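Local structure of beta-galacturonidase (Eisenbergiella tayi, 6NCW) at residues D355-R358 and E359-T362; Y385-E388 and C389-Q393; E484-Q487 and V488-L491; A292-H295 and D296-L299. The protein hydrolyses beta-galacturonides as a family 2 glycoside hydrolase, probably also with some beta-glucuronidase activity. One frame throughout, in Å; residues are numbered along the deposited sequence.

Contact 1: residues D355-R358 and E359-T362; sequences DCIR and EMIT
E359 runs extended past the carbonyl of D355, one turn back in helix 349-364. Its CB lies 3.4 Å from D355 O. The next atom, CG of E359, comes slightly closer, 3.3 Å from D355 O. CD of E359 is already leaving, at 3.7 Å from D355 O. At the tip, OE2 bonds to T96 OG1 and H91 NE2.

The side chain of R358 turns toward the start of the helix. Its chain bends at chi3, and NH2 gives a nearly straight bond to D355 OD1 at 2.7 Å. The carboxylate oxygen lies in the guanidinium plane but is met from above its own plane. This salt bridge between D355 and R358 stays on the polar side.

On the buried side, I357 and I361 lie alongside each other. CG2 of I357 lies 4.1 Å from CD1 of I361, and both residues pack on helix 384-400.

T362 folds its hydroxyl back along the helix (chi1 -56°), and OG1 donates to R358 O at 2.7 Å. The T362 amide N reaches R358 O at 3.0 Å from the opposite face of the carbonyl plane. R358 O is thus gripped by two donors, and the threonine hydroxyl is satisfied within its own helix.

Contact 2: residues Y385-E388 and C389-Q393; sequences YGRE and CYSEQ
Y385 lays one face of its ring against the sulfur of C389, one turn on. SG sits 4.0 Å from the ring centroid, 27° off the normal. It lies toward the phenol end, with CZ its nearest ring atom at 3.6 Å. SG stands beside its own backbone N (chi1 -61°), which tips it back to the ring. This is a Cys sulfur-aromatic contact. The Y385 hydroxyl bonds to M344 O, which helps fix the ring.

E388 and E392 lie side by side and point the same way. OE2 of E388 is 3.7 Å from OE1 of E392, and the carboxylate planes are 29° apart. K350 of helix 349-364 forms salt bridges with both, which probably offsets the like charges.

R387 carries NH1 over toward S391, ending 4.1 Å from its CB. Its guanidinium pairs with E384 and bonds to Y421.

The Y390 ring turns an edge to G386 O, with CD2 3.2 Å from that oxygen. Y390 N donates to the same carbonyl at 2.9 Å.

These turns belong to helix 384-400, which links parallel strands 370-374 and 406-410. Such a beta-alpha-beta unit is the repeating element of a TIM barrel.

Contact 3: residues E484-Q487 and V488-L491; sequences EEYQ and VQAL
V488 touches the carbonyls of the turn before it. Its CG2, beside the backbone N, comes 3.4 Å from E484 O, and CB lies 3.3 Å from E485 O. The V488 amide bonds back to E484 O.

Q489 comes next. Its CG passes E485 O, and the extended chain crosses the Y486 side chain at about a right angle. NE2 ends 3.7 Å from CD2 of Y486. The amide and ring planes are 56° apart, so the two are not stacked.

A490 sets its CB 4.0 Å from CE1 of the same ring, an oblique approach. The ring therefore meets Q489 through CD2 and A490 through CE1. The A490 amide donates to Y486 O at 3.0 Å.

L491 closes the segment beside Q487. Its CD2 is 3.8 Å from CG of Q487 and 3.4 Å from Q487 O. With CG anti to the backbone N (chi1 -177°), Q487 lies along the leucine, pointing the same way. Beyond CG, NE2 of Q487 bonds to A468 O and G533 O, near K532, which binds galacturonate.

The other polar ends are also held from outside: E484 by G473, L543 and a salt bridge to R475 of the second subunit, E485 by T476, Y486 by K432 O and Q489 by H479.

Helix 484-500 connects strand 461-466 to strand 504-509 in the TIM barrel. Q487, V488 and L491 face helix 544-553, with V488 and L491 both packing on V547.

Contact 4: residues A292-H295 and D296-L299; sequences AMQH and DLML
Q294 and M298 pack one turn apart in helix 290-302, part of a beta-alpha-beta unit of the TIM barrel between strands 268-276 and 307-309. The two side chains cross at about a right angle. NE2 of Q294 lies 3.4 Å from CG of M298. The other end of the amide, OE1, lies 3.8 Å from CD1 of L297. The bend at chi2 (51°) swings the amide over both residues.

H295 meets L299 at an oblique angle, with CE1 of H295 4.0 Å from CD1 of L299. CG of H295 is anti to its backbone N (chi1 -166°), and the ring leans along the helix toward the leucine. CE of M298 comes 4.0 Å from CA of H295.

A second shell positions these groups. NE2 of Q294 bonds to Q326 of helix 317-326, and L297 packs on F319 and L322 of the same helix. P38 of the third subunit covers Q294 and M298, and P47 of that subunit rests on L299. This helix therefore faces both a barrel neighbour and another chain.

D296 turns to another side. Its carboxylate forms salt bridges with R539 and R277, so this buried charge has two basic partners. One water also ties D296 to the preceding turn. It donates to A292 O at 3.0 Å and to OD1 of D296 at 2.9 Å.

Each contact covers about two turns of a helix in the TIM barrel domain. Contacts 1 and 2 touch each other: CD1 of I357 packs 3.8 Å from CB of Q393, and their centres are 17 Å apart. The others stand apart. Contacts 3 and 4 come within about 13 Å at their nearest atoms, and contacts 2 and 4 lie on opposite sides of the chain's centre. Contacts 2 and 3 come closer to the galacturonate site than contact 1. Between side chains, Q487 in contact 3 is about 5 Å from K532, Y390 in contact 2 about 7 Å from N377, and C356 in contact 1 about 10 Å from H312. Contact 4 lies away from the site, against another subunit.

Contact 1: residues D355-R358 and E359-T362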
loop_
_atom_site.group_PDB
_atom_site.type_symbol
_atom_site.label_atom_id
_atom_site.label_comp_id
_atom_site.label_asym_id
_atom_site.label_seq_id
_atom_site.Cartn_x
_atom_site.Cartn_y
_atom_site.Cartn_z
ATOM N N ASP A 355 0.220 -43.288 -9.334
ATOM C CA ASP A 355 -1.215 -43.061 -9.149
ATOM C C ASP A 355 -1.658 -41.732 -9.763
ATOM O O ASP A 355 -2.699 -41.656 -10.428
ATOM C CB ASP A 355 -1.569 -43.103 -7.663
ATOM C CG ASP A 355 -1.531 -44.515 -7.084
ATOM O OD1 ASP A 355 -1.553 -45.490 -7.860
ATOM O OD2 ASP A 355 -1.490 -44.643 -5.842
ATOM N N CYS A 356 -0.896 -40.662 -9.518
ATOM C CA CYS A 356 -1.250 -39.363 -10.084
ATOM C C CYS A 356 -1.250 -39.417 -11.607
ATOM O O CYS A 356 -2.191 -38.951 -12.256
ATOM C CB CYS A 356 -0.287 -38.283 -9.579
ATOM S SG CYS A 356 -0.606 -36.585 -10.232
ATOM N N ILE A 357 -0.203 -39.990 -12.193
ATOM C CA ILE A 357 -0.132 -40.080 -13.648
ATOM C C ILE A 357 -1.304 -40.896 -14.202
ATOM O O ILE A 357 -1.966 -40.492 -15.166
ATOM C CB ILE A 357 1.219 -40.674 -14.064
ATOM C CG1 ILE A 357 2.353 -39.713 -13.661
ATOM C CG2 ILE A 357 1.225 -41.001 -15.576
ATOM C CD1 ILE A 357 3.699 -40.162 -14.191
ATOM N N ARG A 358 -1.565 -42.070 -13.617
ATOM C CA ARG A 358 -2.663 -42.906 -14.110
ATOM C C ARG A 358 -3.984 -42.152 -14.075
ATOM O O ARG A 358 -4.725 -42.126 -15.067
ATOM C CB ARG A 358 -2.765 -44.185 -13.287
ATOM C CG ARG A 358 -1.796 -45.268 -13.719
ATOM C CD ARG A 358 -2.019 -46.543 -12.909
ATOM N NE ARG A 358 -1.551 -46.376 -11.537
ATOM C CZ ARG A 358 -0.317 -46.674 -11.134
ATOM N NH1 ARG A 358 0.568 -47.171 -11.996
ATOM N NH2 ARG A 358 0.027 -46.480 -9.867
ATOM N N GLU A 359 -4.287 -41.515 -12.941
ATOM C CA GLU A 359 -5.562 -40.824 -12.799
ATOM C C GLU A 359 -5.643 -39.607 -13.710
ATOM O O GLU A 359 -6.693 -39.356 -14.319
ATOM C CB GLU A 359 -5.772 -40.440 -11.341
ATOM C CG GLU A 359 -6.013 -41.664 -10.443
ATOM C CD GLU A 359 -6.080 -41.278 -8.969
ATOM O OE1 GLU A 359 -6.582 -42.076 -8.161
ATOM O OE2 GLU A 359 -5.637 -40.163 -8.621
ATOM N N MET A 360 -4.531 -38.867 -13.839
ATOM C CA MET A 360 -4.492 -37.676 -14.681
ATOM C C MET A 360 -4.776 -38.014 -16.142
ATOM O O MET A 360 -5.641 -37.401 -16.774
ATOM C CB MET A 360 -3.129 -36.992 -14.516
ATOM C CG MET A 360 -2.698 -36.038 -15.602
ATOM S SD MET A 360 -1.027 -35.359 -15.266
ATOM C CE MET A 360 0.090 -36.652 -15.815
ATOM N N ILE A 361 -4.058 -38.983 -16.705
ATOM C CA ILE A 361 -4.216 -39.237 -18.138
ATOM C C ILE A 361 -5.539 -39.942 -18.417
ATOM O O ILE A 361 -6.230 -39.618 -19.393
ATOM C CB ILE A 361 -3.010 -40.014 -18.701
ATOM C CG1 ILE A 361 -1.747 -39.150 -18.592
ATOM C CG2 ILE A 361 -3.238 -40.385 -20.171
ATOM C CD1 ILE A 361 -0.482 -39.785 -19.126
ATOM N N THR A 362 -5.936 -40.891 -17.560
ATOM C CA THR A 362 -7.223 -41.552 -17.766
ATOM C C THR A 362 -8.361 -40.532 -17.776
ATOM O O THR A 362 -9.265 -40.612 -18.609
ATOM C CB THR A 362 -7.451 -42.619 -16.692
ATOM O OG1 THR A 362 -6.351 -43.539 -16.707
ATOM C CG2 THR A 362 -8.745 -43.393 -16.950
#

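Contact 2: residues Y385-E388 and C389-Q393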
loop_
_atom_site.group_PDB
_atom_site.type_symbol
_atom_site.label_atom_id
_atom_site.label_comp_id
_atom_site.label_asym_id
_atom_site.label_seq_id
_atom_site.Cartn_x
_atom_site.Cartn_y
_atom_site.Cartn_z
ATOM N N TYR A 385 19.494 -42.442 -9.254
ATOM C CA TYR A 385 18.195 -42.872 -8.740
ATOM C C TYR A 385 17.081 -41.991 -9.297
ATOM O O TYR A 385 15.995 -42.488 -9.635
ATOM C CB TYR A 385 18.165 -42.877 -7.208
ATOM C CG TYR A 385 16.755 -43.128 -6.706
ATOM C CD1 TYR A 385 16.127 -44.358 -6.934
ATOM C CD2 TYR A 385 16.022 -42.122 -6.070
ATOM C CE1 TYR A 385 14.815 -44.591 -6.512
ATOM C CE2 TYR A 385 14.713 -42.340 -5.645
ATOM C CZ TYR A 385 14.113 -43.580 -5.869
ATOM O OH TYR A 385 12.822 -43.811 -5.455
ATOM N N GLY A 386 17.344 -40.688 -9.434
ATOM C CA GLY A 386 16.403 -39.820 -10.126
ATOM C C GLY A 386 16.101 -40.309 -11.528
ATOM O O GLY A 386 14.937 -40.408 -11.926
ATOM N N ARG A 387 17.149 -40.651 -12.289
ATOM C CA ARG A 387 16.968 -41.108 -13.669
ATOM C C ARG A 387 16.065 -42.339 -13.740
ATOM O O ARG A 387 15.243 -42.459 -14.655
ATOM C CB ARG A 387 18.335 -41.404 -14.302
ATOM C CG ARG A 387 18.303 -41.861 -15.758
ATOM C CD ARG A 387 19.405 -42.892 -16.041
ATOM N NE ARG A 387 19.333 -44.056 -15.139
ATOM C CZ ARG A 387 18.444 -45.046 -15.239
ATOM N NH1 ARG A 387 17.528 -45.030 -16.198
ATOM N NH2 ARG A 387 18.457 -46.049 -14.367
ATOM N N GLU A 388 16.204 -43.265 -12.782
ATOM C CA GLU A 388 15.349 -44.451 -12.766
ATOM C C GLU A 388 13.882 -44.063 -12.642
ATOM O O GLU A 388 13.026 -44.620 -13.335
ATOM C CB GLU A 388 15.768 -45.391 -11.625
ATOM C CG GLU A 388 14.797 -46.562 -11.344
ATOM C CD GLU A 388 15.168 -47.333 -10.073
ATOM O OE1 GLU A 388 16.268 -47.924 -10.021
ATOM O OE2 GLU A 388 14.371 -47.329 -9.110
ATOM N N CYS A 389 13.580 -43.076 -11.793
ATOM C CA CYS A 389 12.209 -42.587 -11.658
ATOM C C CYS A 389 11.731 -41.896 -12.931
ATOM O O CYS A 389 10.605 -42.130 -13.385
ATOM C CB CYS A 389 12.110 -41.622 -10.474
ATOM S SG CYS A 389 12.516 -42.347 -8.871
ATOM N N TYR A 390 12.544 -40.991 -13.496
ATOM C CA TYR A 390 12.127 -40.347 -14.738
ATOM C C TYR A 390 11.800 -41.398 -15.788
ATOM O O TYR A 390 10.781 -41.302 -16.472
ATOM C CB TYR A 390 13.207 -39.384 -15.255
ATOM C CG TYR A 390 13.202 -38.013 -14.608
ATOM C CD1 TYR A 390 12.613 -36.912 -15.242
ATOM C CD2 TYR A 390 13.792 -37.813 -13.358
ATOM C CE1 TYR A 390 12.626 -35.640 -14.642
ATOM C CE2 TYR A 390 13.809 -36.557 -12.753
ATOM C CZ TYR A 390 13.227 -35.476 -13.394
ATOM O OH TYR A 390 13.250 -34.252 -12.768
ATOM N N SER A 391 12.647 -42.424 -15.910
ATOM C CA SER A 391 12.424 -43.441 -16.933
ATOM C C SER A 391 11.110 -44.168 -16.688
ATOM O O SER A 391 10.304 -44.336 -17.605
ATOM C CB SER A 391 13.597 -44.431 -16.974
ATOM O OG SER A 391 13.516 -45.271 -18.123
ATOM N N GLU A 392 10.867 -44.578 -15.440
ATOM C CA GLU A 392 9.642 -45.300 -15.114
ATOM C C GLU A 392 8.401 -44.486 -15.456
ATOM O O GLU A 392 7.412 -45.030 -15.971
ATOM C CB GLU A 392 9.616 -45.655 -13.628
ATOM C CG GLU A 392 10.682 -46.607 -13.166
ATOM C CD GLU A 392 10.644 -46.786 -11.655
ATOM O OE1 GLU A 392 11.294 -47.721 -11.125
ATOM O OE2 GLU A 392 9.960 -45.972 -10.995
ATOM N N GLN A 393 8.426 -43.184 -15.154
ATOM C CA GLN A 393 7.226 -42.372 -15.321
ATOM C C GLN A 393 7.011 -41.997 -16.780
ATOM O O GLN A 393 5.871 -41.954 -17.248
ATOM C CB GLN A 393 7.313 -41.135 -14.420
ATOM C CG GLN A 393 7.395 -41.527 -12.954
ATOM C CD GLN A 393 7.394 -40.355 -11.998
ATOM O OE1 GLN A 393 6.856 -39.277 -12.290
ATOM N NE2 GLN A 393 7.998 -40.562 -10.834
#

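Contact 3: residues E484-Q487 and V488-L491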
loop_
_atom_site.group_PDB
_atom_site.type_symbol
_atom_site.label_atom_id
_atom_site.label_comp_id
_atom_site.label_asym_id
_atom_site.label_seq_id
_atom_site.Cartn_x
_atom_site.Cartn_y
_atom_site.Cartn_z
ATOM N N GLU A 484 8.669 -2.937 -8.779
ATOM C CA GLU A 484 7.987 -3.186 -10.038
ATOM C C GLU A 484 8.800 -2.695 -11.226
ATOM O O GLU A 484 8.732 -3.293 -12.306
ATOM C CB GLU A 484 6.606 -2.516 -10.025
ATOM C CG GLU A 484 5.599 -3.180 -9.078
ATOM C CD GLU A 484 4.189 -2.633 -9.246
ATOM O OE1 GLU A 484 3.619 -2.815 -10.350
ATOM O OE2 GLU A 484 3.657 -2.016 -8.280
ATOM N N GLU A 485 9.540 -1.592 -11.066
ATOM C CA GLU A 485 10.384 -1.112 -12.162
ATOM C C GLU A 485 11.434 -2.137 -12.533
ATOM O O GLU A 485 11.656 -2.411 -13.715
ATOM C CB GLU A 485 11.055 0.202 -11.792
ATOM C CG GLU A 485 10.083 1.332 -11.638
ATOM C CD GLU A 485 9.711 1.573 -10.174
ATOM O OE1 GLU A 485 9.974 0.689 -9.320
ATOM O OE2 GLU A 485 9.154 2.654 -9.891
ATOM N N TYR A 486 12.103 -2.723 -11.541
ATOM C CA TYR A 486 13.097 -3.716 -11.907
ATOM C C TYR A 486 12.445 -4.887 -12.632
ATOM O O TYR A 486 13.021 -5.435 -13.577
ATOM C CB TYR A 486 13.872 -4.222 -10.696
ATOM C CG TYR A 486 14.941 -5.187 -11.149
ATOM C CD1 TYR A 486 14.706 -6.561 -11.186
ATOM C CD2 TYR A 486 16.160 -4.715 -11.619
ATOM C CE1 TYR A 486 15.684 -7.451 -11.633
ATOM C CE2 TYR A 486 17.137 -5.584 -12.056
ATOM C CZ TYR A 486 16.897 -6.957 -12.062
ATOM O OH TYR A 486 17.877 -7.814 -12.521
ATOM N N GLN A 487 11.252 -5.302 -12.192
ATOM C CA GLN A 487 10.614 -6.442 -12.838
ATOM C C GLN A 487 10.312 -6.131 -14.298
ATOM O O GLN A 487 10.375 -7.021 -15.153
ATOM C CB GLN A 487 9.329 -6.843 -12.113
ATOM C CG GLN A 487 8.684 -8.090 -12.721
ATOM C CD GLN A 487 7.278 -8.364 -12.195
ATOM O OE1 GLN A 487 6.425 -7.455 -12.132
ATOM N NE2 GLN A 487 7.025 -9.616 -11.816
ATOM N N VAL A 488 9.956 -4.876 -14.590
ATOM C CA VAL A 488 9.740 -4.449 -15.968
ATOM C C VAL A 488 10.992 -4.710 -16.799
ATOM O O VAL A 488 10.927 -5.326 -17.868
ATOM C CB VAL A 488 9.350 -2.959 -16.011
ATOM C CG1 VAL A 488 9.534 -2.391 -17.447
ATOM C CG2 VAL A 488 7.930 -2.768 -15.522
ATOM N N GLN A 489 12.153 -4.273 -16.294
ATOM C CA GLN A 489 13.407 -4.408 -17.032
ATOM C C GLN A 489 13.776 -5.869 -17.231
ATOM O O GLN A 489 14.215 -6.265 -18.313
ATOM C CB GLN A 489 14.546 -3.695 -16.300
ATOM C CG GLN A 489 14.282 -2.239 -15.927
ATOM C CD GLN A 489 15.350 -1.649 -14.982
ATOM O OE1 GLN A 489 15.274 -0.475 -14.602
ATOM N NE2 GLN A 489 16.343 -2.468 -14.603
ATOM N N ALA A 490 13.661 -6.676 -16.177
ATOM C CA ALA A 490 13.996 -8.092 -16.276
ATOM C C ALA A 490 13.141 -8.795 -17.331
ATOM O O ALA A 490 13.666 -9.488 -18.213
ATOM C CB ALA A 490 13.827 -8.764 -14.915
ATOM N N LEU A 491 11.820 -8.601 -17.273
ATOM C CA LEU A 491 10.936 -9.310 -18.200
ATOM C C LEU A 491 11.175 -8.863 -19.638
ATOM O O LEU A 491 11.152 -9.686 -20.560
ATOM C CB LEU A 491 9.473 -9.112 -17.802
ATOM C CG LEU A 491 8.844 -10.179 -16.884
ATOM C CD1 LEU A 491 8.731 -11.503 -17.624
ATOM C CD2 LEU A 491 9.670 -10.358 -15.611
#

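Contact 4: residues A292-H295 and D296-L299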
loop_
_atom_site.group_PDB
_atom_site.type_symbol
_atom_site.label_atom_id
_atom_site.label_comp_id
_atom_site.label_asym_id
_atom_site.label_seq_id
_atom_site.Cartn_x
_atom_site.Cartn_y
_atom_site.Cartn_z
ATOM N N ALA A 292 -13.908 -17.190 -11.379
ATOM C CA ALA A 292 -12.527 -16.819 -11.111
ATOM C C ALA A 292 -11.590 -17.403 -12.162
ATOM O O ALA A 292 -10.617 -16.747 -12.575
ATOM C CB ALA A 292 -12.129 -17.280 -9.707
ATOM N N MET A 293 -11.880 -18.627 -12.611
ATOM C CA MET A 293 -11.130 -19.243 -13.703
ATOM C C MET A 293 -11.194 -18.403 -14.955
ATOM O O MET A 293 -10.169 -18.113 -15.575
ATOM C CB MET A 293 -11.688 -20.631 -14.013
ATOM C CG MET A 293 -11.423 -21.633 -12.937
ATOM S SD MET A 293 -12.136 -23.238 -13.376
ATOM C CE MET A 293 -11.581 -24.148 -11.933
ATOM N N GLN A 294 -12.412 -18.066 -15.385
ATOM C CA GLN A 294 -12.574 -17.315 -16.617
ATOM C C GLN A 294 -11.963 -15.926 -16.489
ATOM O O GLN A 294 -11.385 -15.403 -17.451
ATOM C CB GLN A 294 -14.060 -17.238 -16.995
ATOM C CG GLN A 294 -14.333 -16.589 -18.337
ATOM C CD GLN A 294 -13.500 -17.187 -19.462
ATOM O OE1 GLN A 294 -13.022 -18.316 -19.363
ATOM N NE2 GLN A 294 -13.322 -16.424 -20.536
ATOM N N HIS A 295 -12.052 -15.322 -15.302
ATOM C CA HIS A 295 -11.410 -14.026 -15.096
ATOM C C HIS A 295 -9.901 -14.117 -15.334
ATOM O O HIS A 295 -9.331 -13.294 -16.060
ATOM C CB HIS A 295 -11.704 -13.500 -13.695
ATOM C CG HIS A 295 -11.359 -12.061 -13.527
ATOM N ND1 HIS A 295 -10.194 -11.636 -12.924
ATOM C CD2 HIS A 295 -12.001 -10.943 -13.937
ATOM C CE1 HIS A 295 -10.151 -10.316 -12.937
ATOM N NE2 HIS A 295 -11.225 -9.870 -13.563
ATOM N N ASP A 296 -9.243 -15.127 -14.748
ATOM C CA ASP A 296 -7.837 -15.389 -15.060
ATOM C C ASP A 296 -7.629 -15.581 -16.562
ATOM O O ASP A 296 -6.688 -15.027 -17.146
ATOM C CB ASP A 296 -7.321 -16.622 -14.313
ATOM C CG ASP A 296 -7.029 -16.358 -12.826
ATOM O OD1 ASP A 296 -7.292 -15.239 -12.317
ATOM O OD2 ASP A 296 -6.551 -17.310 -12.154
ATOM N N LEU A 297 -8.475 -16.395 -17.203
ATOM C CA LEU A 297 -8.250 -16.688 -18.615
ATOM C C LEU A 297 -8.354 -15.423 -19.460
ATOM O O LEU A 297 -7.578 -15.244 -20.409
ATOM C CB LEU A 297 -9.220 -17.767 -19.100
ATOM C CG LEU A 297 -8.776 -19.155 -18.635
ATOM C CD1 LEU A 297 -9.757 -20.266 -19.005
ATOM C CD2 LEU A 297 -7.398 -19.435 -19.198
ATOM N N MET A 298 -9.269 -14.514 -19.103
ATOM C CA MET A 298 -9.405 -13.271 -19.857
ATOM C C MET A 298 -8.203 -12.352 -19.664
ATOM O O MET A 298 -7.804 -11.662 -20.606
ATOM C CB MET A 298 -10.712 -12.560 -19.475
ATOM C CG MET A 298 -11.945 -13.335 -19.916
ATOM S SD MET A 298 -13.510 -12.456 -19.700
ATOM C CE MET A 298 -13.507 -12.073 -17.917
ATOM N N LEU A 299 -7.600 -12.332 -18.469
ATOM C CA LEU A 299 -6.367 -11.579 -18.309
ATOM C C LEU A 299 -5.254 -12.205 -19.133
ATOM O O LEU A 299 -4.530 -11.507 -19.855
ATOM C CB LEU A 299 -5.972 -11.503 -16.831
ATOM C CG LEU A 299 -6.942 -10.745 -15.931
ATOM C CD1 LEU A 299 -6.520 -10.831 -14.432
ATOM C CD2 LEU A 299 -7.042 -9.292 -16.375
HETATM O O HOH W 1 -9.414 -15.150 -10.394
#